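Local coordinates for protein Dot/Icm T4SS effector (Legionella pneumophila, PDB 6VVE) that acts as an effector kinase of the Dot/Icm secretion system, binding ADP and manganese and activated by host inositol hexakisphosphate, at residues S269-P272 against H273-L276; L290-D293 against L294-I298. All coordinates share one frame; numbering follows the deposited sequence.

Interaction 1: S269-P272 against H273-L276; sequences SDNP and HTLL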
# COMPACT_ATOMS: atom_id res chain seq x y z
N SER A 269 9.04 14.95 4.38
CA SER A 269 9.76 14.17 3.38
C SER A 269 10.28 15.04 2.25
O SER A 269 11.33 14.73 1.66
CB SER A 269 8.87 13.06 2.84
OG SER A 269 8.46 12.18 3.88
N ASP A 270 9.58 16.13 1.92
CA ASP A 270 10.05 17.07 0.92
C ASP A 270 11.19 17.95 1.41
O ASP A 270 11.67 18.79 0.65
CB ASP A 270 8.90 17.95 0.44
CG ASP A 270 7.85 17.19 -0.35
OD1 ASP A 270 8.23 16.27 -1.11
OD2 ASP A 270 6.65 17.51 -0.21
N ASN A 271 11.62 17.78 2.66
CA ASN A 271 12.67 18.61 3.25
C ASN A 271 13.62 17.70 4.02
O ASN A 271 13.56 17.59 5.25
CB ASN A 271 12.09 19.68 4.18
CG ASN A 271 11.18 20.65 3.44
OD1 ASN A 271 11.61 21.73 3.05
ND2 ASN A 271 9.92 20.26 3.25
N PRO A 272 14.52 17.01 3.31
CA PRO A 272 15.47 16.12 4.00
C PRO A 272 16.27 16.83 5.09
O PRO A 272 16.63 16.19 6.09
CB PRO A 272 16.38 15.62 2.87
CG PRO A 272 15.54 15.73 1.64
CD PRO A 272 14.66 16.94 1.84
N HIS A 273 16.55 18.12 4.93
CA HIS A 273 17.28 18.84 5.97
C HIS A 273 16.48 18.89 7.27
O HIS A 273 17.07 18.88 8.36
CB HIS A 273 17.63 20.25 5.50
CG HIS A 273 16.45 21.15 5.34
ND1 HIS A 273 15.76 21.28 4.15
CD2 HIS A 273 15.83 21.99 6.21
CE1 HIS A 273 14.78 22.14 4.30
NE2 HIS A 273 14.79 22.59 5.54
N THR A 274 15.16 18.95 7.18
CA THR A 274 14.34 18.89 8.39
C THR A 274 14.45 17.52 9.05
O THR A 274 14.62 17.42 10.26
CB THR A 274 12.88 19.21 8.05
OG1 THR A 274 12.78 20.51 7.46
CG2 THR A 274 12.01 19.16 9.31
N LEU A 275 14.34 16.45 8.25
CA LEU A 275 14.44 15.10 8.80
C LEU A 275 15.79 14.89 9.48
O LEU A 275 15.87 14.36 10.59
CB LEU A 275 14.22 14.07 7.70
CG LEU A 275 12.82 13.97 7.10
CD1 LEU A 275 12.84 13.22 5.79
CD2 LEU A 275 11.87 13.32 8.06
N LEU A 276 16.87 15.31 8.81
CA LEU A 276 18.20 15.13 9.39
C LEU A 276 18.38 15.98 10.64
O LEU A 276 18.99 15.53 11.61
CB LEU A 276 19.27 15.47 8.36
CG LEU A 276 20.21 14.34 7.92
CD1 LEU A 276 21.34 14.90 7.06
CD2 LEU A 276 20.79 13.58 9.11
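The imidazole of His273 and the side-chain amide of Asn271 lie side by side and point the same way, their planes 85° apart. The amide oxygen meets the ring obliquely, Asn271 OD1 standing 3.4 Å from His273 CE1, and Asn271 CB backs the same ring carbon at 3.6 Å. His273 CG is lodged between its backbone N and carbonyl carbon (chi1 68°), which swings the ring back beside the residue at the N-cap. That residue is Asn271, directly ahead of helix 272-280, yet its side chain makes no capping bond: ND2 is turned to the carbonyl of Ser267. Asn271 O serves the first turn instead, taking weak bonds from Thr274 N and, at 3.3 Å, from Leu275 N. The first full-strength bond of the turn comes one residue later, where Leu276 N binds Pro272 O at 2.9 Å in a nearly straight bond (167°). On the far flank Leu275 CD1 rests 4.0 Å from Ser269 CA, while Ser269 OG bonds to Trp232, Asp230 and the Lys229 carbonyl. The helix start is thus bonded through backbone oxygens, the proline lacks an N-H where none is needed, and the amide nitrogen serves the preceding loop.

Interaction 2: L290-D293 against L294-I298; sequences LAHD and LHETI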
# COMPACT_ATOMS: atom_id res chain seq x y z
N LEU A 290 18.03 4.68 5.98
CA LEU A 290 17.80 6.06 5.58
C LEU A 290 18.73 7.01 6.32
O LEU A 290 19.31 7.92 5.71
CB LEU A 290 16.33 6.44 5.81
CG LEU A 290 15.95 7.88 5.47
CD1 LEU A 290 16.27 8.20 4.02
CD2 LEU A 290 14.48 8.12 5.76
N ALA A 291 18.88 6.81 7.63
CA ALA A 291 19.86 7.59 8.38
C ALA A 291 21.25 7.44 7.76
O ALA A 291 21.96 8.43 7.55
CB ALA A 291 19.88 7.16 9.84
N HIS A 292 21.64 6.20 7.46
CA HIS A 292 22.94 5.96 6.83
C HIS A 292 23.04 6.67 5.49
O HIS A 292 24.04 7.34 5.20
CB HIS A 292 23.16 4.46 6.66
CG HIS A 292 24.42 4.11 5.94
ND1 HIS A 292 24.43 3.69 4.62
CD2 HIS A 292 25.71 4.12 6.34
CE1 HIS A 292 25.67 3.45 4.25
NE2 HIS A 292 26.47 3.71 5.28
N ASP A 293 22.01 6.53 4.65
CA ASP A 293 22.05 7.15 3.33
C ASP A 293 22.12 8.67 3.44
O ASP A 293 22.89 9.31 2.71
CB ASP A 293 20.82 6.74 2.52
CG ASP A 293 20.81 5.25 2.19
OD1 ASP A 293 21.81 4.56 2.51
OD2 ASP A 293 19.82 4.77 1.61
N LEU A 294 21.34 9.26 4.35
CA LEU A 294 21.38 10.71 4.52
C LEU A 294 22.74 11.17 5.01
O LEU A 294 23.30 12.15 4.51
CB LEU A 294 20.29 11.14 5.50
CG LEU A 294 18.84 11.03 5.03
CD1 LEU A 294 17.89 11.28 6.20
CD2 LEU A 294 18.55 12.00 3.90
N HIS A 295 23.30 10.47 6.01
CA HIS A 295 24.62 10.84 6.52
C HIS A 295 25.69 10.65 5.45
O HIS A 295 26.59 11.47 5.31
CB HIS A 295 24.94 10.02 7.76
CG HIS A 295 26.29 10.31 8.35
ND1 HIS A 295 26.54 11.42 9.12
CD2 HIS A 295 27.45 9.63 8.28
CE1 HIS A 295 27.81 11.41 9.50
NE2 HIS A 295 28.38 10.33 9.00
N GLU A 296 25.60 9.55 4.69
CA GLU A 296 26.54 9.33 3.60
C GLU A 296 26.44 10.43 2.55
O GLU A 296 27.43 10.74 1.88
CB GLU A 296 26.29 7.96 2.97
CG GLU A 296 27.12 7.68 1.73
CD GLU A 296 26.97 6.24 1.24
OE1 GLU A 296 25.88 5.65 1.45
OE2 GLU A 296 27.93 5.70 0.66
N THR A 297 25.25 11.03 2.38
CA THR A 297 25.11 12.13 1.44
C THR A 297 25.96 13.33 1.86
O THR A 297 26.40 14.10 0.99
CB THR A 297 23.64 12.55 1.33
OG1 THR A 297 22.88 11.50 0.71
CG2 THR A 297 23.49 13.83 0.52
N ILE A 298 26.22 13.47 3.16
CA ILE A 298 27.00 14.61 3.65
C ILE A 298 28.50 14.30 3.56
O ILE A 298 29.28 15.11 3.03
CB ILE A 298 26.58 14.96 5.08
CG1 ILE A 298 25.15 15.51 5.08
CG2 ILE A 298 27.56 15.96 5.70
CD1 ILE A 298 24.55 15.68 6.46
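Leu290 and Leu294 make the apolar part of this contact, one turn apart, with Leu290 CD1 lying 4.0 Å from Leu294 CG as the two chains slant across each other. Leu294 CG sits beside its backbone N (chi1 -70°), and this turns the branch point back over the preceding turn, 3.2 Å from Leu290 O. Leu290 packs on Leu167 of helix 159-174, Leu294 on Leu276.

Three backbone bonds run i to i+4 along the alpha-helix 288-299, the last of the chain: Leu294 N to Leu290 O, His295 N to Ala291 O and Glu296 N to His292 O. Asp293 O takes two donors, Thr297 N at 2.9 Å (bent to 138°) and the hydroxyl Thr297 OG1 at 3.0 Å, which arrive from opposite faces of its plane. Toward the helix end three-residue bonds join in, Ile298 N to His295 O and, weakly, Thr297 N to Leu294 O.

Among the polar groups, His292 CE1 approaches Glu296 OE1 to 3.6 Å, ring and carboxylate planes 57° apart, and His292 ND1 gives a weak 3.5 Å bond to Asp293 OD1. Asp293 OD1 and Glu296 OE1 come within 4.3 Å, and the nearby imidazole would probably ease their repulsion if protonated.

Interaction 1 comes first along the chain, at the loop after helix 253-262 and the opening of helix 272-280; interaction 2 follows within the next and final helix, 288-299. Their centres are 12 Å apart on the same side of the chain's centre, and the two helices meet directly. Leu276 joins them: its CD1 lies 3.4 Å from Ile298 CD1, and its CG 4.0 Å from Leu294 CB. Tyr279 against Ala291 extends the same apolar seam. The two successive helices thus pack across each other at the C-terminal end, well away from the bound ADP and inositol hexakisphosphate, as the last two helices of the chain, in the helical part of the kinase.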